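Local coordinates for protein L-glyceraldehyde 3-phosphate reductase (Clostridium beijerinckii, PDB 6HG6) that is an NADPH-binding aldo-keto reductase that reduces aldehydes, furfural among them, and so probably contributes to furfural detoxification in this bacterium, at residues A[21-26]-A[162-167]; A[190-195]-A[206-211]. One frame throughout, in Å; residues are numbered along the deposited sequence.

Interaction 1: A[21-26]-A[162-167]; sequences SGLKLP and ALYAGI
The short N-terminal beta-hairpin that closes the bottom of the barrel in aldo-keto reductases is packed here against the barrel rim, with Leu-23 of its turn laid over the phenol ring of Tyr-164. The two-stranded antiparallel sheet, 15-17 with 24-26, supplies one side; Tyr-164 stands at a corner of the chain in barrel strand 162-168. The backbones stay well apart, 9.4 Å between Leu-23 CA and Tyr-164 CA, and side chains alone bridge the gap. Three partly exposed residues bury 128 Å² in total, which makes this a small contact at the surface.

The central interaction is a CH-pi contact: Leu-23 CD2 sits 3.9 Å from the centroid of the Tyr-164 ring, and its direction lies 19° off the ring normal, evidence for a methyl group over the face, shifted toward the rim. The second branch is nearer the phenol end, with Leu-23 CD1 3.7 Å from Tyr-164 CE1. Both residues point their CB toward the opposite segment, yet the two side chains overlap antiparallel, each reaching beyond the other's end, which brings the base of the leucine beside the hydroxyl: Leu-23 CB lies 3.6 Å from Tyr-164 OH. With CG of Tyr-164 anti to its carbonyl carbon (chi1 -62°), the ring extends from the strand toward the hairpin. Val-190, on the adjacent barrel strand, also touches Ser-21.

Ser-21 adds an oblique approach to the same ring, Ser-21 OG lying 4.2 Å from Tyr-164 CE2. That hydroxyl oxygen is fixed by an ST turn, in which it accepts a nearly straight hydrogen bond from Leu-23 N, 2.9 Å from N to OG with an angle of 167° at the hydrogen.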
ATOM      1  N   SER A  21      14.234  -9.753  -1.846  1.00 26.79           N
ATOM      2  CA  SER A  21      14.738  -8.708  -2.773  1.00 24.82           C
ATOM      3  C   SER A  21      15.605  -7.645  -2.097  1.00 25.04           C
ATOM      4  O   SER A  21      15.391  -7.302  -0.896  1.00 25.78           O
ATOM      5  CB  SER A  21      13.553  -8.087  -3.455  1.00 23.34           C
ATOM      6  OG  SER A  21      13.953  -7.001  -4.255  1.00 23.28           O
ATOM      7  N   GLY A  22      16.480  -7.026  -2.892  1.00 23.08           N
ATOM      8  CA  GLY A  22      17.257  -5.857  -2.469  1.00 22.68           C
ATOM      9  C   GLY A  22      16.410  -4.593  -2.526  1.00 21.17           C
ATOM     10  O   GLY A  22      16.885  -3.556  -2.079  1.00 21.14           O
ATOM     11  N   LEU A  23      15.191  -4.677  -3.062  1.00 19.78           N
ATOM     12  CA  LEU A  23      14.272  -3.526  -3.099  1.00 19.28           C
ATOM     13  C   LEU A  23      13.761  -3.313  -1.669  1.00 20.57           C
ATOM     14  O   LEU A  23      13.118  -4.220  -1.126  1.00 21.19           O
ATOM     15  CB  LEU A  23      13.140  -3.813  -4.066  1.00 18.97           C
ATOM     16  CG  LEU A  23      12.225  -2.606  -4.256  1.00 18.43           C
ATOM     17  CD1 LEU A  23      13.022  -1.514  -4.976  1.00 18.95           C
ATOM     18  CD2 LEU A  23      10.935  -2.929  -4.995  1.00 18.31           C
ATOM     19  N   LYS A  24      13.970  -2.132  -1.121  1.00 20.61           N
ATOM     20  CA  LYS A  24      13.489  -1.837   0.237  1.00 21.65           C
ATOM     21  C   LYS A  24      12.360  -0.832   0.185  1.00 22.31           C
ATOM     22  O   LYS A  24      12.411   0.135  -0.615  1.00 21.85           O
ATOM     23  CB  LYS A  24      14.628  -1.324   1.099  1.00 23.25           C
ATOM     24  CG  LYS A  24      15.771  -2.301   1.273  1.00 24.30           C
ATOM     25  CD  LYS A  24      16.717  -1.747   2.320  1.00 26.92           C
ATOM     26  CE  LYS A  24      17.887  -2.658   2.537  1.00 28.33           C
ATOM     27  NZ  LYS A  24      18.732  -2.199   3.657  1.00 31.42           N
ATOM     28  N   LEU A  25      11.329  -1.104   0.981  1.00 22.17           N
ATOM     29  CA  LEU A  25      10.226  -0.156   1.151  1.00 22.26           C
ATOM     30  C   LEU A  25      10.459   0.545   2.492  1.00 21.51           C
ATOM     31  O   LEU A  25      10.974  -0.045   3.445  1.00 22.44           O
ATOM     32  CB  LEU A  25       8.878  -0.878   1.210  1.00 22.60           C
ATOM     33  CG  LEU A  25       8.499  -1.752   0.031  1.00 24.62           C
ATOM     34  CD1 LEU A  25       7.063  -2.242   0.171  1.00 24.73           C
ATOM     35  CD2 LEU A  25       8.676  -1.006  -1.269  1.00 25.52           C
ATOM     36  N   PRO A  26      10.010   1.805   2.635  1.00 20.73           N
ATOM     37  CA  PRO A  26       9.938   2.432   3.953  1.00 21.21           C
ATOM     38  C   PRO A  26       8.907   1.605   4.744  1.00 21.33           C
ATOM     39  O   PRO A  26       7.947   1.114   4.147  1.00 20.17           O
ATOM     40  CB  PRO A  26       9.328   3.814   3.676  1.00 21.31           C
ATOM     41  CG  PRO A  26       8.478   3.576   2.413  1.00 20.33           C
ATOM     42  CD  PRO A  26       9.325   2.607   1.609  1.00 20.37           C
ATOM     43  N   ALA A 162       8.000  -1.071 -16.383  1.00 14.24           N
ATOM     44  CA  ALA A 162       7.916  -1.393 -14.949  1.00 14.08           C
ATOM     45  C   ALA A 162       9.225  -2.028 -14.528  1.00 14.73           C
ATOM     46  O   ALA A 162       9.771  -2.787 -15.315  1.00 16.27           O
ATOM     47  CB  ALA A 162       6.761  -2.331 -14.635  1.00 14.11           C
ATOM     48  N   LEU A 163       9.746  -1.694 -13.355  1.00 14.47           N
ATOM     49  CA  LEU A 163      10.991  -2.363 -12.888  1.00 15.18           C
ATOM     50  C   LEU A 163      10.654  -3.725 -12.296  1.00 15.27           C
ATOM     51  O   LEU A 163      11.409  -4.659 -12.513  1.00 15.90           O
ATOM     52  CB  LEU A 163      11.699  -1.495 -11.864  1.00 16.23           C
ATOM     53  CG  LEU A 163      12.220  -0.184 -12.424  1.00 17.61           C
ATOM     54  CD1 LEU A 163      13.028   0.594 -11.399  1.00 17.65           C
ATOM     55  CD2 LEU A 163      13.080  -0.443 -13.636  1.00 20.26           C
ATOM     56  N   TYR A 164       9.574  -3.788 -11.534  1.00 15.41           N
ATOM     57  CA  TYR A 164       9.158  -5.002 -10.817  1.00 15.32           C
ATOM     58  C   TYR A 164       7.668  -5.229 -10.966  1.00 15.29           C
ATOM     59  O   TYR A 164       6.920  -4.248 -11.110  1.00 15.23           O
ATOM     60  CB  TYR A 164       9.433  -4.838  -9.332  1.00 15.31           C
ATOM     61  CG  TYR A 164      10.879  -4.658  -8.918  1.00 15.84           C
ATOM     62  CD1 TYR A 164      11.384  -3.385  -8.766  1.00 15.96           C
ATOM     63  CD2 TYR A 164      11.680  -5.706  -8.488  1.00 16.58           C
ATOM     64  CE1 TYR A 164      12.669  -3.154  -8.306  1.00 16.97           C
ATOM     65  CE2 TYR A 164      12.976  -5.497  -8.003  1.00 17.49           C
ATOM     66  CZ  TYR A 164      13.449  -4.197  -7.865  1.00 17.03           C
ATOM     67  OH  TYR A 164      14.688  -3.945  -7.364  1.00 18.04           O
ATOM     68  N   ALA A 165       7.259  -6.499 -10.942  1.00 15.94           N
ATOM     69  CA  ALA A 165       5.832  -6.880 -10.879  1.00 15.62           C
ATOM     70  C   ALA A 165       5.411  -7.065  -9.418  1.00 16.15           C
ATOM     71  O   ALA A 165       6.209  -7.466  -8.545  1.00 16.49           O
ATOM     72  CB  ALA A 165       5.587  -8.158 -11.653  1.00 16.64           C
ATOM     73  N   GLY A 166       4.157  -6.767  -9.166  1.00 16.05           N
ATOM     74  CA  GLY A 166       3.490  -7.062  -7.897  1.00 16.45           C
ATOM     75  C   GLY A 166       2.112  -7.618  -8.182  1.00 16.71           C
ATOM     76  O   GLY A 166       1.602  -7.445  -9.327  1.00 15.79           O
ATOM     77  N   ILE A 167       1.473  -8.204  -7.166  1.00 17.01           N
ATOM     78  CA  ILE A 167       0.059  -8.628  -7.265  1.00 17.66           C
ATOM     79  C   ILE A 167      -0.644  -8.137  -6.008  1.00 18.23           C
ATOM     80  O   ILE A 167       0.034  -7.893  -4.978  1.00 18.30           O
ATOM     81  CB  ILE A 167      -0.122 -10.132  -7.520  1.00 18.23           C
ATOM     82  CG1 ILE A 167       0.350 -10.978  -6.339  1.00 19.07           C
ATOM     83  CG2 ILE A 167       0.540 -10.528  -8.847  1.00 17.76           C
ATOM     84  CD1 ILE A 167       0.248 -12.459  -6.573  1.00 20.28           C
TER

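Interaction 2: A[190-195]-A[206-211]; sequences VINQNR and NGLKRA. With NDP (NADPH dihydro-nicotinamide-adenine-dinucleotide phosphate), chain B; EDO (1,2-ethanediol), chain H.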
ATOM      1  N   VAL A 190       8.107  -9.175  -6.553  1.00 18.72           N
ATOM      2  CA  VAL A 190       8.676  -9.038  -5.194  1.00 20.23           C
ATOM      3  C   VAL A 190       7.635  -8.666  -4.157  1.00 19.61           C
ATOM      4  O   VAL A 190       8.041  -8.612  -2.954  1.00 20.05           O
ATOM      5  CB  VAL A 190       9.820  -7.999  -5.206  1.00 20.66           C
ATOM      6  CG1 VAL A 190      10.959  -8.415  -6.134  1.00 22.15           C
ATOM      7  CG2 VAL A 190       9.280  -6.620  -5.528  1.00 20.44           C
ATOM      8  N   ILE A 191       6.407  -8.364  -4.533  1.00 18.84           N
ATOM      9  CA  ILE A 191       5.502  -7.711  -3.551  1.00 19.58           C
ATOM     10  C   ILE A 191       4.044  -8.120  -3.744  1.00 19.62           C
ATOM     11  O   ILE A 191       3.535  -8.126  -4.872  1.00 19.10           O
ATOM     12  CB  ILE A 191       5.679  -6.175  -3.593  1.00 19.88           C
ATOM     13  CG1 ILE A 191       5.019  -5.441  -2.414  1.00 21.35           C
ATOM     14  CG2 ILE A 191       5.185  -5.612  -4.915  1.00 19.36           C
ATOM     15  CD1 ILE A 191       5.590  -5.786  -1.090  1.00 23.75           C
ATOM     16  N   ASN A 192       3.391  -8.394  -2.620  1.00 18.82           N
ATOM     17  CA  ASN A 192       1.924  -8.575  -2.525  1.00 19.37           C
ATOM     18  C   ASN A 192       1.358  -7.366  -1.783  1.00 19.53           C
ATOM     19  O   ASN A 192       1.931  -6.991  -0.745  1.00 20.28           O
ATOM     20  CB  ASN A 192       1.581  -9.797  -1.706  1.00 20.83           C
ATOM     21  CG  ASN A 192       1.972 -11.062  -2.398  1.00 21.49           C
ATOM     22  OD1 ASN A 192       1.175 -11.538  -3.188  1.00 21.77           O
ATOM     23  ND2 ASN A 192       3.151 -11.599  -2.057  1.00 21.97           N
ATOM     24  N   GLN A 193       0.254  -6.815  -2.253  1.00 19.41           N
ATOM     25  CA  GLN A 193      -0.464  -5.729  -1.567  1.00 19.61           C
ATOM     26  C   GLN A 193      -1.819  -6.272  -1.140  1.00 19.25           C
ATOM     27  O   GLN A 193      -2.618  -6.642  -1.994  1.00 19.61           O
ATOM     28  CB  GLN A 193      -0.587  -4.470  -2.407  1.00 18.98           C
ATOM     29  CG  GLN A 193      -1.339  -3.375  -1.687  1.00 20.26           C
ATOM     30  CD  GLN A 193      -1.214  -2.058  -2.406  1.00 20.50           C
ATOM     31  OE1 GLN A 193      -0.141  -1.687  -2.901  1.00 22.52           O
ATOM     32  NE2 GLN A 193      -2.323  -1.370  -2.465  1.00 20.38           N
ATOM     33  N   ASN A 194      -2.065  -6.311   0.160  1.00 19.84           N
ATOM     34  CA  ASN A 194      -3.276  -6.932   0.734  1.00 20.88           C
ATOM     35  C   ASN A 194      -3.813  -6.119   1.912  1.00 22.25           C
ATOM     36  O   ASN A 194      -3.044  -5.484   2.637  1.00 22.15           O
ATOM     37  CB  ASN A 194      -3.050  -8.388   1.143  1.00 21.49           C
ATOM     38  CG  ASN A 194      -2.745  -9.329   0.002  1.00 20.91           C
ATOM     39  OD1 ASN A 194      -1.653  -9.260  -0.551  1.00 20.55           O
ATOM     40  ND2 ASN A 194      -3.710 -10.176  -0.364  1.00 21.15           N
ATOM     41  N   ARG A 195      -5.119  -6.165   2.086  1.00 23.68           N
ATOM     42  CA  ARG A 195      -5.798  -5.506   3.224  1.00 25.85           C
ATOM     43  C   ARG A 195      -5.428  -6.289   4.475  1.00 25.44           C
ATOM     44  O   ARG A 195      -5.532  -7.513   4.439  1.00 25.37           O
ATOM     45  CB  ARG A 195      -7.322  -5.505   3.043  1.00 28.73           C
ATOM     46  CG  ARG A 195      -8.058  -4.587   4.012  1.00 33.41           C
ATOM     47  CD  ARG A 195      -9.565  -4.408   3.737  1.00 37.68           C
ATOM     48  NE  ARG A 195      -9.836  -3.991   2.365  1.00 41.18           N
ATOM     49  CZ  ARG A 195     -10.116  -4.812   1.339  1.00 43.95           C
ATOM     50  NH1 ARG A 195     -10.188  -6.129   1.511  1.00 44.80           N
ATOM     51  NH2 ARG A 195     -10.299  -4.306   0.127  1.00 45.35           N
ATOM     52  N   ASN A 206      -6.268 -17.023   4.616  1.00 31.42           N
ATOM     53  CA  ASN A 206      -6.376 -17.432   3.188  1.00 30.81           C
ATOM     54  C   ASN A 206      -5.003 -17.862   2.643  1.00 30.21           C
ATOM     55  O   ASN A 206      -4.871 -17.983   1.441  1.00 29.12           O
ATOM     56  CB  ASN A 206      -6.974 -16.314   2.333  1.00 29.67           C
ATOM     57  CG  ASN A 206      -6.030 -15.156   2.142  1.00 27.84           C
ATOM     58  OD1 ASN A 206      -4.930 -15.160   2.692  1.00 27.74           O
ATOM     59  ND2 ASN A 206      -6.441 -14.175   1.347  1.00 26.84           N
ATOM     60  N   GLY A 207      -4.010 -18.023   3.514  1.00 30.90           N
ATOM     61  CA  GLY A 207      -2.667 -18.508   3.162  1.00 30.59           C
ATOM     62  C   GLY A 207      -1.723 -17.448   2.640  1.00 28.86           C
ATOM     63  O   GLY A 207      -0.549 -17.796   2.494  1.00 28.39           O
ATOM     64  N   LEU A 208      -2.158 -16.207   2.432  1.00 27.36           N
ATOM     65  CA  LEU A 208      -1.302 -15.191   1.773  1.00 25.73           C
ATOM     66  C   LEU A 208      -0.102 -14.858   2.652  1.00 25.91           C
ATOM     67  O   LEU A 208       1.054 -14.841   2.116  1.00 24.87           O
ATOM     68  CB  LEU A 208      -2.118 -13.960   1.373  1.00 24.92           C
ATOM     69  CG  LEU A 208      -1.390 -12.894   0.543  1.00 23.54           C
ATOM     70  CD1 LEU A 208      -0.466 -12.077   1.433  1.00 23.50           C
ATOM     71  CD2 LEU A 208      -0.615 -13.510  -0.637  1.00 22.93           C
ATOM     72  N   LYS A 209      -0.312 -14.563   3.922  1.00 26.72           N
ATOM     73  CA  LYS A 209       0.822 -14.131   4.773  1.00 27.50           C
ATOM     74  C   LYS A 209       1.892 -15.227   4.845  1.00 28.77           C
ATOM     75  O   LYS A 209       3.086 -14.883   4.641  1.00 28.50           O
ATOM     76  CB  LYS A 209       0.324 -13.709   6.142  1.00 28.31           C
ATOM     77  CG  LYS A 209       1.298 -12.888   6.965  1.00 28.54           C
ATOM     78  CD  LYS A 209       0.657 -12.488   8.289  1.00 29.66           C
ATOM     79  CE  LYS A 209       1.615 -11.763   9.208  1.00 29.77           C
ATOM     80  NZ  LYS A 209       1.139 -11.648  10.599  1.00 31.68           N
ATOM     81  N   ARG A 210       1.488 -16.475   5.024  1.00 30.22           N
ATOM     82  CA  ARG A 210       2.420 -17.620   5.090  1.00 32.44           C
ATOM     83  C   ARG A 210       3.051 -17.891   3.711  1.00 30.55           C
ATOM     84  O   ARG A 210       4.243 -18.172   3.696  1.00 30.73           O
ATOM     85  CB  ARG A 210       1.694 -18.848   5.632  1.00 36.49           C
ATOM     86  CG  ARG A 210       2.507 -20.137   5.608  1.00 40.55           C
ATOM     87  CD  ARG A 210       1.662 -21.217   6.261  1.00 45.55           C
ATOM     88  NE  ARG A 210       1.986 -22.609   5.929  1.00 50.71           N
ATOM     89  CZ  ARG A 210       2.419 -23.570   6.766  1.00 54.73           C
ATOM     90  NH1 ARG A 210       2.640 -23.348   8.057  1.00 57.14           N
ATOM     91  NH2 ARG A 210       2.624 -24.788   6.291  1.00 57.61           N
ATOM     92  N   ALA A 211       2.293 -17.868   2.615  1.00 29.05           N
ATOM     93  CA  ALA A 211       2.830 -18.149   1.262  1.00 27.96           C
ATOM     94  C   ALA A 211       3.858 -17.073   0.908  1.00 26.91           C
ATOM     95  O   ALA A 211       4.882 -17.422   0.340  1.00 26.71           O
ATOM     96  CB  ALA A 211       1.734 -18.229   0.224  1.00 27.50           C
TER
HETATM   97  PA  NDP B 401      -5.640   3.865   6.384  0.70 32.74           P
HETATM   98  O1A NDP B 401      -6.333   2.647   6.897  0.70 23.24           O
HETATM   99  O2A NDP B 401      -4.270   4.295   6.803  0.70 27.82           O
HETATM  100  O5B NDP B 401      -6.634   5.127   6.467  0.70 30.48           O
HETATM  101  C5B NDP B 401      -6.164   6.433   6.037  0.70 32.03           C
HETATM  102  C4B NDP B 401      -7.089   7.496   6.569  0.70 32.06           C
HETATM  103  O4B NDP B 401      -7.157   7.353   8.012  0.70 32.09           O
HETATM  104  C3B NDP B 401      -6.676   8.955   6.330  0.70 33.54           C
HETATM  105  O3B NDP B 401      -7.144   9.484   5.091  0.70 31.87           O
HETATM  106  C2B NDP B 401      -7.337   9.645   7.516  0.70 34.23           C
HETATM  107  O2B NDP B 401      -8.718   9.792   7.199  0.70 38.68           O
HETATM  108  C1B NDP B 401      -7.160   8.618   8.627  0.70 33.78           C
HETATM  109  N9A NDP B 401      -5.925   8.721   9.395  0.70 34.83           N
HETATM  110  C8A NDP B 401      -4.644   8.502   8.952  0.70 35.78           C
HETATM  111  N7A NDP B 401      -3.739   8.614   9.892  0.70 35.30           N
HETATM  112  C5A NDP B 401      -4.467   8.926  11.032  0.70 34.90           C
HETATM  113  C6A NDP B 401      -4.084   9.170  12.365  0.70 36.26           C
HETATM  114  N6A NDP B 401      -2.822   9.135  12.787  0.70 36.27           N
HETATM  115  N1A NDP B 401      -5.066   9.444  13.262  0.70 38.21           N
HETATM  116  C2A NDP B 401      -6.335   9.475  12.829  0.70 38.31           C
HETATM  117  N3A NDP B 401      -6.812   9.255  11.606  0.70 37.78           N
HETATM  118  C4A NDP B 401      -5.818   8.982  10.741  0.70 37.21           C
HETATM  119  O3  NDP B 401      -5.474   3.683   4.785  0.70 32.63           O
HETATM  120  PN  NDP B 401      -6.463   3.712   3.527  0.70 33.41           P
HETATM  121  O1N NDP B 401      -6.632   5.142   3.135  0.70 33.60           O
HETATM  122  O2N NDP B 401      -7.664   2.852   3.752  0.70 35.28           O
HETATM  123  O5D NDP B 401      -5.532   2.979   2.432  0.70 32.55           O
HETATM  124  C5D NDP B 401      -4.147   3.399   2.335  0.70 29.31           C
HETATM  125  C4D NDP B 401      -3.635   3.103   0.945  0.70 23.55           C
HETATM  126  O4D NDP B 401      -3.712   1.686   0.704  0.70 27.34           O
HETATM  127  C3D NDP B 401      -4.430   3.694  -0.216  0.70 25.75           C
HETATM  128  O3D NDP B 401      -4.127   5.072  -0.381  0.70 26.41           O
HETATM  129  C2D NDP B 401      -3.936   2.798  -1.359  0.70 25.29           C
HETATM  130  O2D NDP B 401      -2.674   3.224  -1.799  0.70 21.22           O
HETATM  131  C1D NDP B 401      -3.843   1.432  -0.687  0.70 27.84           C
HETATM  132  N1N NDP B 401      -5.054   0.604  -0.918  0.70 28.84           N
HETATM  133  C2N NDP B 401      -4.975  -0.507  -1.723  0.70 30.28           C
HETATM  134  C3N NDP B 401      -6.084  -1.151  -2.198  0.70 30.20           C
HETATM  135  C7N NDP B 401      -5.908  -2.358  -3.082  0.70 30.62           C
HETATM  136  O7N NDP B 401      -4.776  -2.701  -3.474  0.70 25.81           O
HETATM  137  N7N NDP B 401      -7.015  -3.008  -3.439  0.70 24.74           N
HETATM  138  C4N NDP B 401      -7.427  -0.605  -1.796  0.70 32.33           C
HETATM  139  C5N NDP B 401      -7.393   0.459  -0.770  0.70 31.83           C
HETATM  140  C6N NDP B 401      -6.255   0.949  -0.328  0.70 29.55           C
HETATM  141  P2B NDP B 401      -9.486  11.074   7.816  0.70 39.52           P
HETATM  142  O1X NDP B 401      -8.569  12.254   8.068  0.70 39.29           O
HETATM  143  O2X NDP B 401     -10.551  11.397   6.780  0.70 41.67           O
HETATM  144  O3X NDP B 401     -10.069  10.505   9.101  0.70 44.74           O
HETATM  145  C1  EDO H 407      -1.981 -20.644   6.235  1.00 47.96           C
HETATM  146  O1  EDO H 407      -1.454 -21.409   5.153  1.00 50.76           O
HETATM  147  C2  EDO H 407      -3.431 -20.355   6.074  1.00 46.29           C
HETATM  148  O2  EDO H 407      -3.757 -19.002   6.337  1.00 38.72           O
HETATM  149  O   HOH W   1      -6.217 -10.927   0.971  1.00 27.34           O
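Leu-208 spreads its branched end across two asparagine side chains, Asn-192 and Asn-194, which alternate with Gln-193 along strand 189-195. Its branches divide the work: Leu-208 CD2 lies 3.7 Å from Asn-192 OD1, whereas Leu-208 CD1 lies 3.6 Å from Asn-194 OD1. Between them the branch point meets the other end of the second amide, with Leu-208 CG 3.7 Å from Asn-194 ND2. CG of Leu-208 is anti to its backbone N (chi1 -173°), carrying both methyls out from the helix toward the strand. These are packing contacts of a hydrocarbon against amides, and the amide nitrogens find partners outside the two segments: Asn-194 ND2 donates to Tyr-170 O, and Asn-192 ND2 weakly to Gly-218 O. Met-175, from helix 172-184, touches both Leu-208 and Asn-192.

In the fold this is a strand-to-helix contact of a TIM barrel, within the beta-alpha-beta crossover that leads from strand 189-195 through helix 208-214 to strand 218-222. The side-chain alternation gives the strand two duties: Asn-192 and Asn-194 project their CB atoms toward the helix, while Gln-193, an NADPH-binding residue, projects its own away from it, to the cofactor side.

The start of the helix is held by an Asx turn. Leu-208 N donates to Asn-206 OD1 at 3.0 Å with an angle of 160° at the hydrogen, the donor standing 37° out of the carbonyl plane. Gly-207 occupies the N-cap position, and the first helical turn is marked by the 2.8 Å bond from Ala-211 N to Gly-207 O. A water accepts from Asn-194 ND2 at 2.9 Å and, weakly, from Asn-206 ND2 at 3.3 Å, bridging strand and turn.

The contacts come in series along the chain, both segments of interaction 1 preceding those of interaction 2, and their centres are 14 Å apart. They meet through the closed eight-stranded parallel barrel, where strands 162-168 and 189-195 are neighbours: Ile-167 N lies 3.1 Å from Ile-191 O and Ile-167 O lies 2.9 Å from Gln-193 N, both probable hydrogen bonds. Interaction 1 joins the N-terminal hairpin to the chain corner at Tyr-164; interaction 2 sets the next strand against an outer helix. Side chains join them too, Tyr-164 CD2 packing 3.7 Å from Val-190 CG1. The shared wall thus connects the hairpin-covered rim with the strand that carries the NADPH-binding residue Gln-193.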